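Integral membrane indolylacetylinositol arabinosyltransferase EmbB (Mycolicibacterium smegmatis MC2 155, PDB 7BVC) probably transfers arabinose units to build the arabinan of mycobacterial cell-wall arabinogalactan, working as an integral membrane glycosyltransferase that binds the drug ethambutol. Local coordinates at residues B[408-421]-B[441-455]. Residues are numbered along the deposited sequence; the frame is centred on the assembly and turned at random.
Sequences AVTSGRLTPAALAI and LLAGGRPILRIVMRR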
loop_
_atom_site.group_PDB
_atom_site.type_symbol
_atom_site.label_atom_id
_atom_site.label_comp_id
_atom_site.label_asym_id
_atom_site.label_seq_id
_atom_site.Cartn_x
_atom_site.Cartn_y
_atom_site.Cartn_z
ATOM N N ALA B 408 4.799 -32.698 30.954
ATOM C CA ALA B 408 3.901 -33.848 30.881
ATOM C C ALA B 408 4.536 -34.988 30.100
ATOM O O ALA B 408 4.417 -36.158 30.484
ATOM C CB ALA B 408 2.573 -33.442 30.244
ATOM N N VAL B 409 5.209 -34.668 28.994
ATOM C CA VAL B 409 5.885 -35.700 28.210
ATOM C C VAL B 409 7.016 -36.327 29.017
ATOM O O VAL B 409 7.230 -37.545 28.971
ATOM C CB VAL B 409 6.394 -35.111 26.880
ATOM C CG1 VAL B 409 7.312 -36.093 26.179
ATOM C CG2 VAL B 409 5.227 -34.737 25.985
ATOM N N THR B 410 7.748 -35.511 29.774
ATOM C CA THR B 410 8.877 -36.015 30.548
ATOM C C THR B 410 8.410 -36.933 31.673
ATOM O O THR B 410 8.798 -38.103 31.739
ATOM C CB THR B 410 9.689 -34.846 31.110
ATOM O OG1 THR B 410 10.391 -34.195 30.048
ATOM C CG2 THR B 410 10.685 -35.337 32.146
ATOM N N SER B 411 7.571 -36.415 32.571
ATOM C CA SER B 411 7.160 -37.188 33.738
ATOM C C SER B 411 6.169 -38.292 33.402
ATOM O O SER B 411 5.994 -39.213 34.206
ATOM C CB SER B 411 6.557 -36.261 34.793
ATOM O OG SER B 411 5.354 -35.676 34.327
ATOM N N GLY B 412 5.518 -38.223 32.246
ATOM C CA GLY B 412 4.539 -39.228 31.883
ATOM C C GLY B 412 3.229 -39.119 32.629
ATOM O O GLY B 412 2.669 -40.142 33.041
ATOM N N ARG B 413 2.720 -37.904 32.815
ATOM C CA ARG B 413 1.489 -37.667 33.551
ATOM C C ARG B 413 0.555 -36.808 32.710
ATOM O O ARG B 413 0.929 -36.282 31.660
ATOM C CB ARG B 413 1.763 -36.993 34.900
ATOM C CG ARG B 413 2.450 -37.889 35.910
ATOM C CD ARG B 413 2.605 -37.194 37.250
ATOM N NE ARG B 413 3.073 -38.107 38.287
ATOM C CZ ARG B 413 3.268 -37.760 39.554
ATOM N NH1 ARG B 413 3.034 -36.516 39.945
ATOM N NH2 ARG B 413 3.698 -38.655 40.431
ATOM N N LEU B 414 -0.681 -36.667 33.190
ATOM C CA LEU B 414 -1.698 -35.888 32.501
ATOM C C LEU B 414 -2.049 -34.582 33.196
ATOM O O LEU B 414 -2.759 -33.761 32.608
ATOM C CB LEU B 414 -2.980 -36.717 32.327
ATOM C CG LEU B 414 -3.034 -37.647 31.119
ATOM C CD1 LEU B 414 -4.168 -38.640 31.274
ATOM C CD2 LEU B 414 -3.201 -36.842 29.846
ATOM N N THR B 415 -1.580 -34.364 34.428
ATOM C CA THR B 415 -1.956 -33.141 35.135
ATOM C C THR B 415 -1.326 -31.901 34.515
ATOM O O THR B 415 -2.046 -30.902 34.320
ATOM C CB THR B 415 -1.622 -33.276 36.624
ATOM O OG1 THR B 415 -2.305 -34.414 37.164
ATOM C CG2 THR B 415 -2.060 -32.034 37.379
ATOM N N PRO B 416 -0.026 -31.866 34.191
ATOM C CA PRO B 416 0.484 -30.713 33.436
ATOM C C PRO B 416 -0.159 -30.570 32.069
ATOM O O PRO B 416 -0.384 -29.442 31.617
ATOM C CB PRO B 416 1.992 -30.990 33.330
ATOM C CG PRO B 416 2.168 -32.408 33.707
ATOM C CD PRO B 416 1.072 -32.739 34.645
ATOM N N ALA B 417 -0.475 -31.681 31.399
ATOM C CA ALA B 417 -1.183 -31.603 30.129
ATOM C C ALA B 417 -2.616 -31.120 30.298
ATOM O O ALA B 417 -3.230 -30.687 29.318
ATOM C CB ALA B 417 -1.172 -32.963 29.434
ATOM N N ALA B 418 -3.160 -31.188 31.512
ATOM C CA ALA B 418 -4.470 -30.620 31.800
ATOM C C ALA B 418 -4.393 -29.144 32.154
ATOM O O ALA B 418 -5.304 -28.384 31.811
ATOM C CB ALA B 418 -5.141 -31.384 32.943
ATOM N N LEU B 419 -3.325 -28.723 32.836
ATOM C CA LEU B 419 -3.146 -27.302 33.117
ATOM C C LEU B 419 -2.755 -26.528 31.866
ATOM O O LEU B 419 -3.059 -25.333 31.753
ATOM C CB LEU B 419 -2.097 -27.107 34.210
ATOM C CG LEU B 419 -2.445 -27.655 35.593
ATOM C CD1 LEU B 419 -1.259 -27.536 36.531
ATOM C CD2 LEU B 419 -3.652 -26.931 36.158
ATOM N N ALA B 420 -2.081 -27.187 30.918
ATOM C CA ALA B 420 -1.710 -26.521 29.676
ATOM C C ALA B 420 -2.934 -26.124 28.865
ATOM O O ALA B 420 -2.916 -25.090 28.190
ATOM C CB ALA B 420 -0.796 -27.420 28.849
ATOM N N ILE B 421 -4.005 -26.915 28.929
ATOM C CA ILE B 421 -5.217 -26.572 28.191
ATOM C C ILE B 421 -5.856 -25.316 28.770
ATOM O O ILE B 421 -6.292 -24.427 28.027
ATOM C CB ILE B 421 -6.194 -27.760 28.192
ATOM C CG1 ILE B 421 -5.543 -28.980 27.542
ATOM C CG2 ILE B 421 -7.467 -27.397 27.457
ATOM C CD1 ILE B 421 -6.499 -30.121 27.293
ATOM N N LEU B 441 -0.213 -27.041 21.569
ATOM C CA LEU B 441 -1.005 -28.237 21.823
ATOM C C LEU B 441 -1.020 -29.173 20.623
ATOM O O LEU B 441 -0.951 -30.395 20.787
ATOM C CB LEU B 441 -2.438 -27.852 22.193
ATOM C CG LEU B 441 -2.644 -26.991 23.438
ATOM C CD1 LEU B 441 -4.033 -26.388 23.432
ATOM C CD2 LEU B 441 -2.433 -27.811 24.692
ATOM N N LEU B 442 -1.123 -28.615 19.415
ATOM C CA LEU B 442 -1.052 -29.440 18.211
ATOM C C LEU B 442 0.319 -30.084 18.056
ATOM O O LEU B 442 0.422 -31.250 17.660
ATOM C CB LEU B 442 -1.398 -28.612 16.973
ATOM C CG LEU B 442 -2.869 -28.504 16.567
ATOM C CD1 LEU B 442 -3.684 -27.682 17.547
ATOM C CD2 LEU B 442 -2.971 -27.921 15.168
ATOM N N ALA B 443 1.387 -29.340 18.358
ATOM C CA ALA B 443 2.732 -29.885 18.204
ATOM C C ALA B 443 2.988 -31.047 19.156
ATOM O O ALA B 443 3.819 -31.914 18.867
ATOM C CB ALA B 443 3.771 -28.788 18.420
ATOM N N GLY B 444 2.289 -31.086 20.287
ATOM C CA GLY B 444 2.492 -32.141 21.259
ATOM C C GLY B 444 1.290 -33.040 21.460
ATOM O O GLY B 444 0.980 -33.412 22.592
ATOM N N GLY B 445 0.605 -33.395 20.378
ATOM C CA GLY B 445 -0.567 -34.245 20.480
ATOM C C GLY B 445 -0.246 -35.727 20.487
ATOM O O GLY B 445 -0.923 -36.516 21.155
ATOM N N ARG B 446 0.787 -36.113 19.749
ATOM C CA ARG B 446 1.187 -37.508 19.619
ATOM C C ARG B 446 1.729 -38.068 20.936
ATOM O O ARG B 446 1.271 -39.133 21.375
ATOM C CB ARG B 446 2.211 -37.651 18.489
ATOM C CG ARG B 446 2.480 -39.071 18.033
ATOM C CD ARG B 446 3.187 -39.065 16.688
ATOM N NE ARG B 446 3.534 -40.407 16.232
ATOM C CZ ARG B 446 4.779 -40.831 16.049
ATOM N NH1 ARG B 446 5.799 -40.016 16.282
ATOM N NH2 ARG B 446 5.008 -42.068 15.631
ATOM N N PRO B 447 2.683 -37.407 21.608
ATOM C CA PRO B 447 3.163 -37.946 22.889
ATOM C C PRO B 447 2.173 -37.798 24.031
ATOM O O PRO B 447 2.431 -38.327 25.117
ATOM C CB PRO B 447 4.433 -37.129 23.154
ATOM C CG PRO B 447 4.172 -35.842 22.498
ATOM C CD PRO B 447 3.419 -36.180 21.246
ATOM N N ILE B 448 1.056 -37.105 23.829
ATOM C CA ILE B 448 -0.002 -37.053 24.833
ATOM C C ILE B 448 -1.040 -38.139 24.587
ATOM O O ILE B 448 -1.577 -38.723 25.531
ATOM C CB ILE B 448 -0.639 -35.649 24.859
ATOM C CG1 ILE B 448 0.365 -34.623 25.386
ATOM C CG2 ILE B 448 -1.890 -35.635 25.718
ATOM C CD1 ILE B 448 0.880 -34.926 26.770
ATOM N N LEU B 449 -1.333 -38.434 23.319
ATOM C CA LEU B 449 -2.109 -39.630 23.014
ATOM C C LEU B 449 -1.374 -40.881 23.470
ATOM O O LEU B 449 -1.996 -41.840 23.942
ATOM C CB LEU B 449 -2.407 -39.699 21.517
ATOM C CG LEU B 449 -3.585 -38.864 21.021
ATOM C CD1 LEU B 449 -3.631 -38.866 19.505
ATOM C CD2 LEU B 449 -4.881 -39.400 21.596
ATOM N N ARG B 450 -0.044 -40.887 23.342
ATOM C CA ARG B 450 0.740 -42.021 23.819
ATOM C C ARG B 450 0.637 -42.202 25.328
ATOM O O ARG B 450 0.912 -43.297 25.829
ATOM C CB ARG B 450 2.204 -41.852 23.412
ATOM C CG ARG B 450 2.977 -43.156 23.331
ATOM C CD ARG B 450 4.301 -42.977 22.607
ATOM N NE ARG B 450 4.119 -42.644 21.199
ATOM C CZ ARG B 450 4.733 -41.641 20.583
ATOM N NH1 ARG B 450 5.574 -40.863 21.250
ATOM N NH2 ARG B 450 4.506 -41.413 19.297
ATOM N N ILE B 451 0.252 -41.160 26.058
ATOM C CA ILE B 451 0.049 -41.265 27.501
ATOM C C ILE B 451 -1.389 -41.641 27.828
ATOM O O ILE B 451 -1.638 -42.447 28.729
ATOM C CB ILE B 451 0.452 -39.941 28.182
ATOM C CG1 ILE B 451 1.962 -39.729 28.092
ATOM C CG2 ILE B 451 0.003 -39.923 29.630
ATOM C CD1 ILE B 451 2.386 -38.307 28.363
ATOM N N VAL B 452 -2.347 -41.058 27.106
ATOM C CA VAL B 452 -3.755 -41.351 27.363
ATOM C C VAL B 452 -4.062 -42.809 27.049
ATOM O O VAL B 452 -4.649 -43.527 27.867
ATOM C CB VAL B 452 -4.659 -40.398 26.561
ATOM C CG1 VAL B 452 -6.112 -40.798 26.725
ATOM C CG2 VAL B 452 -4.455 -38.967 27.019
ATOM N N MET B 453 -3.670 -43.272 25.858
ATOM C CA MET B 453 -3.935 -44.654 25.473
ATOM C C MET B 453 -3.153 -45.661 26.304
ATOM O O MET B 453 -3.439 -46.859 26.221
ATOM C CB MET B 453 -3.617 -44.857 23.990
ATOM C CG MET B 453 -4.394 -43.943 23.059
ATOM S SD MET B 453 -6.180 -44.152 23.193
ATOM C CE MET B 453 -6.393 -45.757 22.430
ATOM N N ARG B 454 -2.183 -45.210 27.095
ATOM C CA ARG B 454 -1.408 -46.079 27.969
ATOM C C ARG B 454 -1.955 -46.121 29.387
ATOM O O ARG B 454 -1.948 -47.182 30.018
ATOM C CB ARG B 454 0.054 -45.624 27.993
ATOM C CG ARG B 454 0.904 -46.258 29.075
ATOM C CD ARG B 454 2.319 -45.718 29.018
ATOM N NE ARG B 454 2.854 -45.756 27.660
ATOM C CZ ARG B 454 3.761 -44.908 27.188
ATOM N NH1 ARG B 454 4.238 -43.945 27.964
ATOM N NH2 ARG B 454 4.188 -45.020 25.939
ATOM N N ARG B 455 -2.436 -44.991 29.901
ATOM C CA ARG B 455 -3.033 -44.952 31.230
ATOM C C ARG B 455 -4.506 -45.335 31.234
ATOM O O ARG B 455 -5.052 -45.617 32.305
ATOM C CB ARG B 455 -2.874 -43.559 31.846
ATOM C CG ARG B 455 -1.443 -43.063 31.890
ATOM C CD ARG B 455 -1.297 -41.916 32.871
ATOM N NE ARG B 455 -0.979 -42.388 34.214
ATOM C CZ ARG B 455 0.167 -42.147 34.839
ATOM N NH1 ARG B 455 1.110 -41.432 34.243
ATOM N NH2 ARG B 455 0.372 -42.615 36.061
#
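Val409 and Pro447 bring the backbones of 408-421 and 441-455 nearest, their CA atoms 6.4 Å apart, where the last turn of helix 391-411 meets helix 446-455. Just past the helix end, Gly412 takes a positive phi (74°), which favours glycine, and its CA lies 6.6 Å from Ile451 CA. The Val409 CG2 methyl meets the Pro447 ring at CB and CG, 3.8 Å from Pro447 CB; near the start of helix 446-455 the missing amide hydrogen of proline costs little, and its ring gives the valine a compact apolar surface. The next residue, Ile448, sets its CD1 against two alanine methyls that lie on the same side of it, 3.9 Å from Ala417 CB and 4.1 Å from Ala408 CB. These small groups, one from each helix of the hairpin, let the isoleucine tip come close to both backbones. One turn beyond Pro447, Ile451 uses its two branches differently. CG1 stands anti to the carbonyl carbon (chi1 -68°) and carries CD1 to the helix end, 3.6 Å from Ala408 O, while CG2 lies 4.1 Å from Leu414 CG as the two side chains run past each other in opposite directions. Leu414 also lays CD2 across Val452 at about a right angle, CD2 and Val452 CG2 3.8 Å apart. Farther along, Leu441 CD2 packs loosely against Ala420 and Ile421. Charged groups gather by Gly412: Arg413 NH2 forms a salt bridge with Asp247 and a hydrogen bond to Arg249 O, and Arg455 also touches Asp247. In this GT-C-clan membrane portion, beside a cardiolipin touching Ala443 and Arg446, aliphatic groups thus join hairpin to helix by dispersion and the hydrophobic effect, while the nearby acid would probably ease the arginines' like charges.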